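Probable glutathione S-transferase (Bordetella bronchiseptica RB50, PDB 3H1N) probably conjugates the thiol of glutathione to electrophilic substrates. Local coordinates at residues Y22-W27 against F36-L41; F160-E165 against H208-L213. All blocks are in the same frame, centred on the assembly; numbering follows the deposited sequence.

Contact 1: residues Y22-W27 against F36-L41; sequences YDLWYW and FVRLAL
Tyr22 meets Leu41 with the rim of its ring: Tyr22 CD1 stands 4.2 Å from Leu41 CD2, and the methyl lies at the ring edge, near its plane. The hydroxyl OH is engaged outside this pair, hydrogen-bonded to His98, while the ring also packs on Leu77 and Ala79 of strand 76-79. Leu24 carries most of the strand's share. With its CG anti to the backbone N (chi1 175°), it spreads its two methyls over three residues of the helix. Leu24 CD1 reaches Val37 CG1 at 3.9 Å. Leu24 CD2 faces two ways, lying 4.4 Å from Leu41 CD1 and 3.9 Å from Arg38 NH2, which it approaches obliquely to the guanidinium plane. Strand 22-25 and helix 34-43 are the first two elements of a beta-alpha-beta unit completed by the parallel strand 48-50, the start of the thioredoxin-like N-terminal domain of glutathione S-transferases. The short segments 22-25 and 36-41 run nearly antiparallel, at 154°, with their axes 10.3 Å apart, and no hydrogen bond joins them directly; apolar side chains and the Arg38 guanidinium occupy the interval. Tyr48 of strand 48-50 touches Leu24, Arg38 and Leu41 and so continues the same layer. Beyond the strand, at Trp27, the link becomes polar. A water sits 2.7 Å from Trp27 O, placed to donate to it, and accepts a weak bond from Arg38 NH1 at 3.0 Å. Arg38 reaches this end of the segment because its chain bends at chi2 and chi3, bringing the guanidinium to Leu24 CD2, the two side chains crossing at about a right angle. Its charge is met by two acids, Glu35 at NH1 and Asp50 at NH2, which would hold the buried group in place and probably offset the nearby positive charge of Arg53.

Contact 2: residues F160-E165 against H208-L213; sequences FMQYFE and HRYPRL
Tyr210 stands its ring against Met161, a selenomethionine, and occupies the N-cap position of helix 211-221, which here docks on helix 142-167 in the all-helical C-terminal domain of the glutathione S-transferase fold. Met161 CB lies over one face of the Tyr210 ring in a CH-pi contact, 3.7 Å from the centroid, and SE adds an oblique Met-aromatic contact. Arg209 CB covers the opposite face. At Pro211, CD packs 3.2 Å from Glu165 OE2. This carboxylate accepts from the backbone at the start of the helix: with CG anti to the backbone N and a bend at chi2 (70°), Glu165 reaches the first turn. Glu165 OE2 takes Arg212 N at 2.9 Å on its syn lone pair. The same oxygen lies over one face of the Arg212 guanidinium, in a long salt bridge of charges only, while Glu165 O, in the guanidinium plane, accepts from Arg212 NE at 3.0 Å and from Arg212 NH2 at 3.1 Å. Glu165 OE1 takes Leu213 N at 2.8 Å. Two backbone N-H groups thus grip one buried carboxylate, whose charge would suit the positive end of the helix dipole. Leu213 sends CD1 to Phe164 CB and sets CD2 3.9 Å from Met161 CE.

From the N terminus, contact 1 comes first: strand 22-25 leads through a short connection into helix 34-43, and the contact closes that loop, with only eight residues between its segments. The chain then completes the mixed sheet and enters the long helices. Contact 2 closes a much wider loop, from helix 142-167 through helices 183-198 and 200-206 to helix 211-221. The two loops follow in series, neither nesting nor crossing. The centres of contact 1 and contact 2 lie about 27 Å apart, on opposite sides of the chain's centre. Contact 1 ties sheet to helix; contact 2 joins helix 211-221 to helix 142-167, whose Phe160 and Tyr163 meet Phe72 of the second subunit.

Contact 1: residues Y22-W27 against F36-L41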
loop_
_atom_site.group_PDB
_atom_site.type_symbol
_atom_site.label_atom_id
_atom_site.label_comp_id
_atom_site.label_asym_id
_atom_site.label_seq_id
_atom_site.Cartn_x
_atom_site.Cartn_y
_atom_site.Cartn_z
ATOM N N TYR B 22 10.839 -11.436 -18.342
ATOM C CA TYR B 22 10.041 -10.270 -17.963
ATOM C C TYR B 22 10.954 -9.048 -17.975
ATOM O O TYR B 22 12.169 -9.178 -17.758
ATOM C CB TYR B 22 9.498 -10.455 -16.550
ATOM C CG TYR B 22 8.488 -11.564 -16.356
ATOM C CD1 TYR B 22 8.203 -12.038 -15.078
ATOM C CD2 TYR B 22 7.810 -12.134 -17.440
ATOM C CE1 TYR B 22 7.239 -13.037 -14.869
ATOM C CE2 TYR B 22 6.865 -13.145 -17.249
ATOM C CZ TYR B 22 6.589 -13.589 -15.956
ATOM O OH TYR B 22 5.650 -14.576 -15.763
ATOM N N ASP B 23 10.397 -7.868 -18.226
ATOM C CA ASP B 23 11.184 -6.639 -18.111
ATOM C C ASP B 23 10.862 -5.896 -16.809
ATOM O O ASP B 23 9.741 -5.386 -16.625
ATOM C CB ASP B 23 10.950 -5.703 -19.306
ATOM C CG ASP B 23 11.554 -6.220 -20.599
ATOM O OD1 ASP B 23 12.605 -6.892 -20.585
ATOM O OD2 ASP B 23 10.972 -5.925 -21.656
ATOM N N LEU B 24 11.845 -5.834 -15.921
ATOM C CA LEU B 24 11.728 -5.052 -14.685
ATOM C C LEU B 24 12.275 -3.660 -14.934
ATOM O O LEU B 24 13.411 -3.514 -15.393
ATOM C CB LEU B 24 12.497 -5.711 -13.533
ATOM C CG LEU B 24 12.558 -4.946 -12.201
ATOM C CD1 LEU B 24 11.140 -4.704 -11.649
ATOM C CD2 LEU B 24 13.464 -5.670 -11.172
ATOM N N TRP B 25 11.454 -2.648 -14.652
ATOM C CA TRP B 25 11.870 -1.257 -14.783
ATOM C C TRP B 25 11.904 -0.592 -13.399
ATOM O O TRP B 25 10.853 -0.367 -12.779
ATOM C CB TRP B 25 10.913 -0.491 -15.702
ATOM C CG TRP B 25 11.040 -0.852 -17.152
ATOM C CD1 TRP B 25 10.304 -1.776 -17.832
ATOM C CD2 TRP B 25 11.980 -0.309 -18.096
ATOM N NE1 TRP B 25 10.711 -1.829 -19.148
ATOM C CE2 TRP B 25 11.736 -0.939 -19.337
ATOM C CE3 TRP B 25 13.001 0.649 -18.010
ATOM C CZ2 TRP B 25 12.476 -0.643 -20.491
ATOM C CZ3 TRP B 25 13.735 0.954 -19.164
ATOM C CH2 TRP B 25 13.460 0.312 -20.385
ATOM N N TYR B 26 13.117 -0.322 -12.911
ATOM C CA TYR B 26 13.310 0.403 -11.651
ATOM C C TYR B 26 14.619 1.190 -11.662
ATOM O O TYR B 26 15.585 0.774 -12.313
ATOM C CB TYR B 26 13.264 -0.537 -10.422
ATOM C CG TYR B 26 13.245 0.260 -9.139
ATOM C CD1 TYR B 26 12.124 1.021 -8.804
ATOM C CD2 TYR B 26 14.365 0.321 -8.299
ATOM C CE1 TYR B 26 12.097 1.811 -7.657
ATOM C CE2 TYR B 26 14.346 1.116 -7.135
ATOM C CZ TYR B 26 13.205 1.855 -6.830
ATOM O OH TYR B 26 13.134 2.636 -5.699
ATOM N N TRP B 27 14.641 2.309 -10.926
ATOM C CA TRP B 27 15.834 3.171 -10.792
ATOM C C TRP B 27 17.105 2.365 -10.549
ATOM O O TRP B 27 17.105 1.426 -9.752
ATOM C CB TRP B 27 15.655 4.183 -9.647
ATOM C CG TRP B 27 14.397 5.002 -9.776
ATOM C CD1 TRP B 27 13.273 4.903 -9.014
ATOM C CD2 TRP B 27 14.149 6.029 -10.741
ATOM N NE1 TRP B 27 12.320 5.813 -9.456
ATOM C CE2 TRP B 27 12.841 6.513 -10.512
ATOM C CE3 TRP B 27 14.906 6.589 -11.778
ATOM C CZ2 TRP B 27 12.274 7.529 -11.287
ATOM C CZ3 TRP B 27 14.339 7.603 -12.547
ATOM C CH2 TRP B 27 13.032 8.059 -12.292
ATOM N N PHE B 36 12.484 -5.479 -3.683
ATOM C CA PHE B 36 11.487 -6.470 -3.263
ATOM C C PHE B 36 11.098 -7.380 -4.436
ATOM O O PHE B 36 10.955 -8.602 -4.285
ATOM C CB PHE B 36 10.256 -5.800 -2.656
ATOM C CG PHE B 36 10.532 -5.061 -1.369
ATOM C CD1 PHE B 36 10.573 -5.743 -0.148
ATOM C CD2 PHE B 36 10.737 -3.679 -1.376
ATOM C CE1 PHE B 36 10.815 -5.056 1.043
ATOM C CE2 PHE B 36 10.993 -2.981 -0.184
ATOM C CZ PHE B 36 11.035 -3.674 1.026
ATOM N N VAL B 37 10.986 -6.790 -5.617
ATOM C CA VAL B 37 10.639 -7.546 -6.820
ATOM C C VAL B 37 11.817 -8.415 -7.265
ATOM O O VAL B 37 11.642 -9.607 -7.581
ATOM C CB VAL B 37 10.153 -6.610 -7.955
ATOM C CG1 VAL B 37 9.836 -7.409 -9.224
ATOM C CG2 VAL B 37 8.938 -5.836 -7.504
ATOM N N ARG B 38 13.011 -7.820 -7.248
ATOM C CA ARG B 38 14.237 -8.465 -7.701
ATOM C C ARG B 38 14.538 -9.712 -6.864
ATOM O O ARG B 38 14.943 -10.742 -7.411
ATOM C CB ARG B 38 15.402 -7.459 -7.613
ATOM C CG ARG B 38 16.633 -7.781 -8.433
ATOM C CD ARG B 38 17.331 -6.502 -8.943
ATOM N NE ARG B 38 17.276 -5.457 -7.937
ATOM C CZ ARG B 38 16.807 -4.224 -8.127
ATOM N NH1 ARG B 38 16.785 -3.384 -7.106
ATOM N NH2 ARG B 38 16.415 -3.816 -9.325
ATOM N N LEU B 39 14.341 -9.628 -5.543
ATOM C CA LEU B 39 14.540 -10.803 -4.678
ATOM C C LEU B 39 13.625 -11.972 -5.061
ATOM O O LEU B 39 14.060 -13.105 -5.144
ATOM C CB LEU B 39 14.362 -10.446 -3.192
ATOM C CG LEU B 39 15.510 -9.664 -2.543
ATOM C CD1 LEU B 39 15.055 -9.066 -1.225
ATOM C CD2 LEU B 39 16.747 -10.543 -2.341
ATOM N N ALA B 40 12.351 -11.684 -5.302
ATOM C CA ALA B 40 11.405 -12.726 -5.686
ATOM C C ALA B 40 11.733 -13.376 -7.029
ATOM O O ALA B 40 11.630 -14.599 -7.166
ATOM C CB ALA B 40 9.984 -12.158 -5.694
ATOM N N LEU B 41 12.113 -12.566 -8.023
ATOM C CA LEU B 41 12.424 -13.076 -9.363
ATOM C C LEU B 41 13.683 -13.913 -9.292
ATOM O O LEU B 41 13.772 -14.981 -9.912
ATOM C CB LEU B 41 12.634 -11.938 -10.367
ATOM C CG LEU B 41 11.429 -11.048 -10.684
ATOM C CD1 LEU B 41 11.898 -9.760 -11.390
ATOM C CD2 LEU B 41 10.404 -11.833 -11.520
HETATM O O HOH W 1 17.665 -0.805 -8.330
#

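Contact 2: residues F160-E165 against H208-L213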
loop_
_atom_site.group_PDB
_atom_site.type_symbol
_atom_site.label_atom_id
_atom_site.label_comp_id
_atom_site.label_asym_id
_atom_site.label_seq_id
_atom_site.Cartn_x
_atom_site.Cartn_y
_atom_site.Cartn_z
ATOM N N PHE B 160 5.756 -2.650 14.397
ATOM C CA PHE B 160 5.909 -3.499 13.216
ATOM C C PHE B 160 6.676 -4.783 13.517
ATOM O O PHE B 160 6.263 -5.851 13.090
ATOM C CB PHE B 160 6.629 -2.741 12.114
ATOM C CG PHE B 160 5.762 -1.758 11.387
ATOM C CD1 PHE B 160 4.786 -2.205 10.491
ATOM C CD2 PHE B 160 5.941 -0.395 11.565
ATOM C CE1 PHE B 160 4.010 -1.321 9.786
ATOM C CE2 PHE B 160 5.136 0.524 10.870
ATOM C CZ PHE B 160 4.169 0.062 9.986
HETATM N N MSE B 161 7.794 -4.684 14.240
HETATM C CA MSE B 161 8.607 -5.867 14.489
HETATM C C MSE B 161 7.879 -6.896 15.359
HETATM O O MSE B 161 7.912 -8.105 15.063
HETATM C CB MSE B 161 9.986 -5.491 15.053
HETATM C CG MSE B 161 10.862 -4.827 13.980
HETATM SE SE MSE B 161 12.539 -4.152 14.645
HETATM C CE MSE B 161 13.512 -5.814 14.694
ATOM N N GLN B 162 7.217 -6.419 16.412
ATOM C CA GLN B 162 6.379 -7.282 17.258
ATOM C C GLN B 162 5.281 -7.947 16.435
ATOM O O GLN B 162 4.986 -9.128 16.622
ATOM C CB GLN B 162 5.750 -6.500 18.418
ATOM C CG GLN B 162 5.129 -7.390 19.524
ATOM C CD GLN B 162 6.171 -8.197 20.295
ATOM O OE1 GLN B 162 6.630 -9.245 19.843
ATOM N NE2 GLN B 162 6.546 -7.705 21.466
ATOM N N TYR B 163 4.685 -7.187 15.522
ATOM C CA TYR B 163 3.657 -7.730 14.637
ATOM C C TYR B 163 4.193 -8.906 13.825
ATOM O O TYR B 163 3.582 -9.982 13.820
ATOM C CB TYR B 163 3.046 -6.646 13.734
ATOM C CG TYR B 163 2.030 -7.210 12.774
ATOM C CD1 TYR B 163 0.752 -7.571 13.216
ATOM C CD2 TYR B 163 2.351 -7.411 11.431
ATOM C CE1 TYR B 163 -0.185 -8.116 12.342
ATOM C CE2 TYR B 163 1.412 -7.943 10.544
ATOM C CZ TYR B 163 0.145 -8.277 11.011
ATOM O OH TYR B 163 -0.760 -8.819 10.133
ATOM N N PHE B 164 5.355 -8.731 13.193
ATOM C CA PHE B 164 5.947 -9.828 12.438
ATOM C C PHE B 164 6.353 -11.003 13.307
ATOM O O PHE B 164 6.170 -12.154 12.903
ATOM C CB PHE B 164 7.055 -9.344 11.491
ATOM C CG PHE B 164 6.535 -8.371 10.460
ATOM C CD1 PHE B 164 5.516 -8.761 9.590
ATOM C CD2 PHE B 164 7.025 -7.072 10.386
ATOM C CE1 PHE B 164 4.983 -7.855 8.645
ATOM C CE2 PHE B 164 6.503 -6.158 9.429
ATOM C CZ PHE B 164 5.494 -6.560 8.573
ATOM N N GLU B 165 6.824 -10.716 14.518
ATOM C CA GLU B 165 7.122 -11.772 15.481
ATOM C C GLU B 165 5.898 -12.658 15.775
ATOM O O GLU B 165 6.021 -13.884 15.894
ATOM C CB GLU B 165 7.682 -11.186 16.782
ATOM C CG GLU B 165 8.175 -12.247 17.792
ATOM C CD GLU B 165 9.444 -12.967 17.347
ATOM O OE1 GLU B 165 10.042 -12.552 16.339
ATOM O OE2 GLU B 165 9.850 -13.959 18.003
ATOM N N HIS B 208 16.895 -8.713 20.149
ATOM C CA HIS B 208 16.709 -9.810 21.115
ATOM C C HIS B 208 15.230 -10.082 21.398
ATOM O O HIS B 208 14.868 -11.187 21.801
ATOM C CB HIS B 208 17.436 -9.518 22.440
ATOM C CG HIS B 208 16.648 -8.648 23.374
ATOM N ND1 HIS B 208 16.509 -7.289 23.186
ATOM C CD2 HIS B 208 15.929 -8.949 24.483
ATOM C CE1 HIS B 208 15.757 -6.787 24.147
ATOM N NE2 HIS B 208 15.390 -7.771 24.947
ATOM N N ARG B 209 14.391 -9.063 21.225
ATOM C CA ARG B 209 12.964 -9.197 21.487
ATOM C C ARG B 209 12.273 -10.137 20.504
ATOM O O ARG B 209 11.202 -10.677 20.805
ATOM C CB ARG B 209 12.255 -7.847 21.387
ATOM C CG ARG B 209 12.795 -6.716 22.251
ATOM C CD ARG B 209 11.956 -5.471 21.946
ATOM N NE ARG B 209 12.318 -4.330 22.789
ATOM C CZ ARG B 209 11.671 -3.167 22.785
ATOM N NH1 ARG B 209 10.626 -2.974 21.982
ATOM N NH2 ARG B 209 12.068 -2.190 23.582
ATOM N N TYR B 210 12.851 -10.279 19.312
ATOM C CA TYR B 210 12.156 -10.915 18.188
ATOM C C TYR B 210 12.918 -12.121 17.596
ATOM O O TYR B 210 13.317 -12.078 16.421
ATOM C CB TYR B 210 11.861 -9.871 17.094
ATOM C CG TYR B 210 11.354 -8.542 17.645
ATOM C CD1 TYR B 210 10.094 -8.444 18.228
ATOM C CD2 TYR B 210 12.149 -7.390 17.599
ATOM C CE1 TYR B 210 9.639 -7.241 18.756
ATOM C CE2 TYR B 210 11.690 -6.162 18.119
ATOM C CZ TYR B 210 10.434 -6.107 18.694
ATOM O OH TYR B 210 9.958 -4.921 19.209
ATOM N N PRO B 211 13.086 -13.198 18.389
ATOM C CA PRO B 211 13.876 -14.363 17.939
ATOM C C PRO B 211 13.317 -15.038 16.666
ATOM O O PRO B 211 14.098 -15.463 15.818
ATOM C CB PRO B 211 13.818 -15.313 19.142
ATOM C CG PRO B 211 12.542 -14.937 19.844
ATOM C CD PRO B 211 12.474 -13.446 19.710
ATOM N N ARG B 212 11.994 -15.127 16.523
ATOM C CA ARG B 212 11.415 -15.739 15.312
ATOM C C ARG B 212 11.693 -14.889 14.074
ATOM O O ARG B 212 12.091 -15.421 13.029
ATOM C CB ARG B 212 9.915 -16.021 15.451
ATOM C CG ARG B 212 9.549 -17.024 16.546
ATOM C CD ARG B 212 8.092 -17.468 16.425
ATOM N NE ARG B 212 7.183 -16.446 16.927
ATOM C CZ ARG B 212 6.787 -16.347 18.196
ATOM N NH1 ARG B 212 7.213 -17.213 19.106
ATOM N NH2 ARG B 212 5.959 -15.379 18.559
ATOM N N LEU B 213 11.518 -13.574 14.210
ATOM C CA LEU B 213 11.832 -12.629 13.139
ATOM C C LEU B 213 13.302 -12.699 12.720
ATOM O O LEU B 213 13.615 -12.691 11.537
ATOM C CB LEU B 213 11.480 -11.193 13.559
ATOM C CG LEU B 213 11.811 -10.052 12.590
ATOM C CD1 LEU B 213 11.062 -10.217 11.266
ATOM C CD2 LEU B 213 11.452 -8.713 13.218
#